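Local coordinates for protein cGAS/DncV-like nucleotidyltransferase in E. coli homolog (Rhodothermus marinus SG0.5JP17-172, PDB 6E0K) that synthesises the cyclic dinucleotide 3',3'-cUAMP from UTP and ATP as the second messenger of a CBASS antiphage defence system, at residues 130-138 with 148-156. Sequence-based numbering, arbitrary orientation.
Sequences VVVCIQYRK and DYIEGMTFY
Ile134, Tyr136 and Lys138 pair with Thr154, Gly152 and Ile150 in an antiparallel beta hairpin that belongs to the mixed sheet of the nucleotidyltransferase domain. Each pair is closed by two reciprocal backbone hydrogen bonds. The one from Tyr136 N to Gly152 O (2.9 Å) is straight at the proton, 178°, yet its donor stands well above the carbonyl plane, a distortion that falls at a glycine.

At the end nearer the connecting loop, Arg137 lays its guanidinium parallel to the Tyr149 ring, the planes 1° apart. Tyr149 OH sits over the guanidinium centre, while Arg137 CD rests over the ring face, 3.6 Å from its centroid, as a CH-pi contact. With CG anti to the carbonyl carbon (chi1 -64°) and the chain extended to NE, the arginine spans the ring from CD1 to OH. Its rotation is fixed from the edge as well: Arg137 NE donates in the guanidinium plane to Gln135 OE1 at 2.8 Å. The Gln135 amide in turn stacks on the Glu151 carboxylate, with Gln135 CG meeting Glu151 CG at 3.7 Å, and Glu151 OE2 continues to a salt bridge with Lys169.

Toward the other end the contact becomes apolar. The Met153 chain curls over Cys133, whose SG lies 3.5 Å from Met153 CB, and carries its methyl to Val131 CG1. The same CG1 reaches Phe155 CD1 at 3.7 Å. Val131 and Phe155 also adjoin the UTP-binding residues Thr118 and Asn166, respectively, placing this end beside the nucleotide site.

One water, lying at the edge of the Tyr149 ring and in its plane, joins the polar groups: it accepts a short bond from Tyr149 OH (2.5 Å) and donates to Glu151 OE1 and, over a longer distance, to Gln135 OE1.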
loop_
_atom_site.group_PDB
_atom_site.type_symbol
_atom_site.label_atom_id
_atom_site.label_comp_id
_atom_site.label_asym_id
_atom_site.label_seq_id
_atom_site.Cartn_x
_atom_site.Cartn_y
_atom_site.Cartn_z
ATOM N N VAL A 130 3.089 8.333 9.777
ATOM C CA VAL A 130 1.863 8.019 10.507
ATOM C C VAL A 130 0.688 8.694 9.819
ATOM O O VAL A 130 0.627 9.925 9.750
ATOM C CB VAL A 130 1.958 8.457 11.977
ATOM C CG1 VAL A 130 0.678 8.112 12.710
ATOM C CG2 VAL A 130 3.146 7.780 12.670
ATOM N N VAL A 131 -0.250 7.890 9.318
ATOM C CA VAL A 131 -1.492 8.410 8.752
ATOM C C VAL A 131 -2.533 8.459 9.865
ATOM O O VAL A 131 -2.905 7.424 10.429
ATOM C CB VAL A 131 -1.978 7.546 7.582
ATOM C CG1 VAL A 131 -3.355 8.027 7.129
ATOM C CG2 VAL A 131 -1.004 7.615 6.423
ATOM N N VAL A 132 -2.978 9.666 10.199
ATOM C CA VAL A 132 -4.000 9.875 11.215
ATOM C C VAL A 132 -5.342 9.925 10.504
ATOM O O VAL A 132 -5.546 10.760 9.616
ATOM C CB VAL A 132 -3.743 11.168 11.999
ATOM C CG1 VAL A 132 -4.871 11.410 12.979
ATOM C CG2 VAL A 132 -2.406 11.092 12.720
ATOM N N CYS A 133 -6.256 9.024 10.862
ATOM C CA CYS A 133 -7.476 8.891 10.069
ATOM C C CYS A 133 -8.640 8.472 10.954
ATOM O O CYS A 133 -8.462 8.056 12.094
ATOM C CB CYS A 133 -7.288 7.887 8.933
ATOM S SG CYS A 133 -6.793 6.229 9.463
ATOM N N ILE A 134 -9.849 8.599 10.406
ATOM C CA ILE A 134 -11.066 8.141 11.062
ATOM C C ILE A 134 -11.700 7.072 10.183
ATOM O O ILE A 134 -11.594 7.107 8.951
ATOM C CB ILE A 134 -12.040 9.313 11.319
ATOM C CG1 ILE A 134 -11.436 10.296 12.324
ATOM C CG2 ILE A 134 -13.376 8.802 11.832
ATOM C CD1 ILE A 134 -12.362 11.433 12.649
ATOM N N GLN A 135 -12.323 6.091 10.822
ATOM C CA GLN A 135 -13.037 5.050 10.094
ATOM C C GLN A 135 -13.992 5.681 9.085
ATOM O O GLN A 135 -14.659 6.667 9.387
ATOM C CB GLN A 135 -13.815 4.184 11.085
ATOM C CG GLN A 135 -14.557 3.017 10.469
ATOM C CD GLN A 135 -15.408 2.301 11.502
ATOM O OE1 GLN A 135 -16.628 2.234 11.378
ATOM N NE2 GLN A 135 -14.765 1.786 12.547
ATOM N N TYR A 136 -14.014 5.135 7.874
ATOM C CA TYR A 136 -14.922 5.570 6.820
ATOM C C TYR A 136 -15.810 4.393 6.446
ATOM O O TYR A 136 -15.312 3.283 6.245
ATOM C CB TYR A 136 -14.149 6.057 5.589
ATOM C CG TYR A 136 -15.058 6.574 4.497
ATOM C CD1 TYR A 136 -15.504 7.883 4.515
ATOM C CD2 TYR A 136 -15.477 5.747 3.458
ATOM C CE1 TYR A 136 -16.344 8.377 3.506
ATOM C CE2 TYR A 136 -16.307 6.218 2.464
ATOM C CZ TYR A 136 -16.739 7.531 2.489
ATOM O OH TYR A 136 -17.557 7.986 1.488
ATOM N N ARG A 137 -17.116 4.624 6.383
ATOM C CA ARG A 137 -18.066 3.592 5.987
ATOM C C ARG A 137 -18.683 3.975 4.652
ATOM O O ARG A 137 -19.365 5.002 4.549
ATOM C CB ARG A 137 -19.163 3.423 7.040
ATOM C CG ARG A 137 -18.645 2.927 8.384
ATOM C CD ARG A 137 -19.818 2.608 9.306
ATOM N NE ARG A 137 -19.377 2.257 10.653
ATOM C CZ ARG A 137 -20.202 1.915 11.636
ATOM N NH1 ARG A 137 -21.513 1.873 11.428
ATOM N NH2 ARG A 137 -19.710 1.616 12.837
ATOM N N LYS A 138 -18.477 3.131 3.644
ATOM C CA LYS A 138 -19.101 3.304 2.345
ATOM C C LYS A 138 -20.348 2.434 2.316
ATOM O O LYS A 138 -20.256 1.202 2.266
ATOM C CB LYS A 138 -18.134 2.936 1.222
ATOM C CG LYS A 138 -18.754 3.106 -0.156
ATOM C CD LYS A 138 -17.708 2.983 -1.257
ATOM C CE LYS A 138 -16.989 1.646 -1.207
ATOM N NZ LYS A 138 -16.073 1.504 -2.387
ATOM N N ASP A 148 -24.453 -3.380 6.509
ATOM C CA ASP A 148 -24.118 -3.540 5.094
ATOM C C ASP A 148 -23.333 -2.308 4.658
ATOM O O ASP A 148 -23.896 -1.333 4.156
ATOM C CB ASP A 148 -25.396 -3.730 4.280
ATOM C CG ASP A 148 -25.146 -3.966 2.789
ATOM O OD1 ASP A 148 -23.981 -4.025 2.348
ATOM O OD2 ASP A 148 -26.148 -4.085 2.050
ATOM N N TYR A 149 -22.020 -2.338 4.875
ATOM C CA TYR A 149 -21.147 -1.268 4.421
ATOM C C TYR A 149 -19.752 -1.838 4.240
ATOM O O TYR A 149 -19.424 -2.904 4.766
ATOM C CB TYR A 149 -21.111 -0.088 5.406
ATOM C CG TYR A 149 -20.609 -0.446 6.788
ATOM C CD1 TYR A 149 -19.245 -0.435 7.096
ATOM C CD2 TYR A 149 -21.503 -0.773 7.792
ATOM C CE1 TYR A 149 -18.800 -0.751 8.386
ATOM C CE2 TYR A 149 -21.069 -1.092 9.069
ATOM C CZ TYR A 149 -19.728 -1.080 9.358
ATOM O OH TYR A 149 -19.327 -1.396 10.638
ATOM N N ILE A 150 -18.934 -1.104 3.504
ATOM C CA ILE A 150 -17.530 -1.439 3.304
ATOM C C ILE A 150 -16.703 -0.457 4.117
ATOM O O ILE A 150 -16.903 0.761 4.028
ATOM C CB ILE A 150 -17.167 -1.406 1.812
ATOM C CG1 ILE A 150 -17.983 -2.465 1.070
ATOM C CG2 ILE A 150 -15.671 -1.659 1.618
ATOM C CD1 ILE A 150 -17.879 -2.382 -0.421
ATOM N N GLU A 151 -15.775 -0.980 4.916
ATOM C CA GLU A 151 -15.020 -0.155 5.847
ATOM C C GLU A 151 -13.687 0.244 5.236
ATOM O O GLU A 151 -12.936 -0.617 4.750
ATOM C CB GLU A 151 -14.776 -0.872 7.175
ATOM C CG GLU A 151 -14.170 0.059 8.218
ATOM C CD GLU A 151 -13.603 -0.678 9.413
ATOM O OE1 GLU A 151 -14.369 -1.410 10.070
ATOM O OE2 GLU A 151 -12.395 -0.526 9.689
ATOM N N GLY A 152 -13.403 1.541 5.272
ATOM C CA GLY A 152 -12.103 2.099 4.979
ATOM C C GLY A 152 -11.723 3.092 6.058
ATOM O O GLY A 152 -12.124 2.970 7.215
ATOM N N MET A 153 -10.934 4.085 5.663
ATOM C CA MET A 153 -10.596 5.176 6.560
ATOM C C MET A 153 -10.433 6.430 5.723
ATOM O O MET A 153 -10.317 6.371 4.495
ATOM C CB MET A 153 -9.328 4.874 7.381
ATOM C CG MET A 153 -8.123 4.419 6.568
ATOM S SD MET A 153 -7.292 5.788 5.733
ATOM C CE MET A 153 -5.580 5.218 5.752
ATOM N N THR A 154 -10.427 7.576 6.395
ATOM C CA THR A 154 -10.335 8.829 5.668
ATOM C C THR A 154 -9.575 9.862 6.488
ATOM O O THR A 154 -9.535 9.803 7.723
ATOM C CB THR A 154 -11.737 9.352 5.287
ATOM O OG1 THR A 154 -11.621 10.461 4.382
ATOM C CG2 THR A 154 -12.501 9.789 6.515
ATOM N N PHE A 155 -8.967 10.811 5.780
ATOM C CA PHE A 155 -8.248 11.902 6.416
ATOM C C PHE A 155 -8.355 13.125 5.518
ATOM O O PHE A 155 -8.635 13.016 4.324
ATOM C CB PHE A 155 -6.775 11.541 6.685
ATOM C CG PHE A 155 -6.043 11.011 5.476
ATOM C CD1 PHE A 155 -6.083 9.660 5.165
ATOM C CD2 PHE A 155 -5.321 11.863 4.652
ATOM C CE1 PHE A 155 -5.420 9.161 4.050
ATOM C CE2 PHE A 155 -4.650 11.371 3.544
ATOM C CZ PHE A 155 -4.703 10.014 3.242
ATOM N N TYR A 156 -8.165 14.292 6.120
ATOM C CA TYR A 156 -8.241 15.566 5.418
ATOM C C TYR A 156 -6.833 16.017 5.055
ATOM O O TYR A 156 -5.871 15.736 5.775
ATOM C CB TYR A 156 -8.940 16.615 6.290
ATOM C CG TYR A 156 -9.301 17.914 5.612
ATOM C CD1 TYR A 156 -10.249 17.960 4.590
ATOM C CD2 TYR A 156 -8.733 19.119 6.022
ATOM C CE1 TYR A 156 -10.601 19.163 3.987
ATOM C CE2 TYR A 156 -9.077 20.315 5.431
ATOM C CZ TYR A 156 -10.008 20.340 4.406
ATOM O OH TYR A 156 -10.354 21.542 3.821
HETATM O O HOH W 1 -16.946 -1.050 11.444
#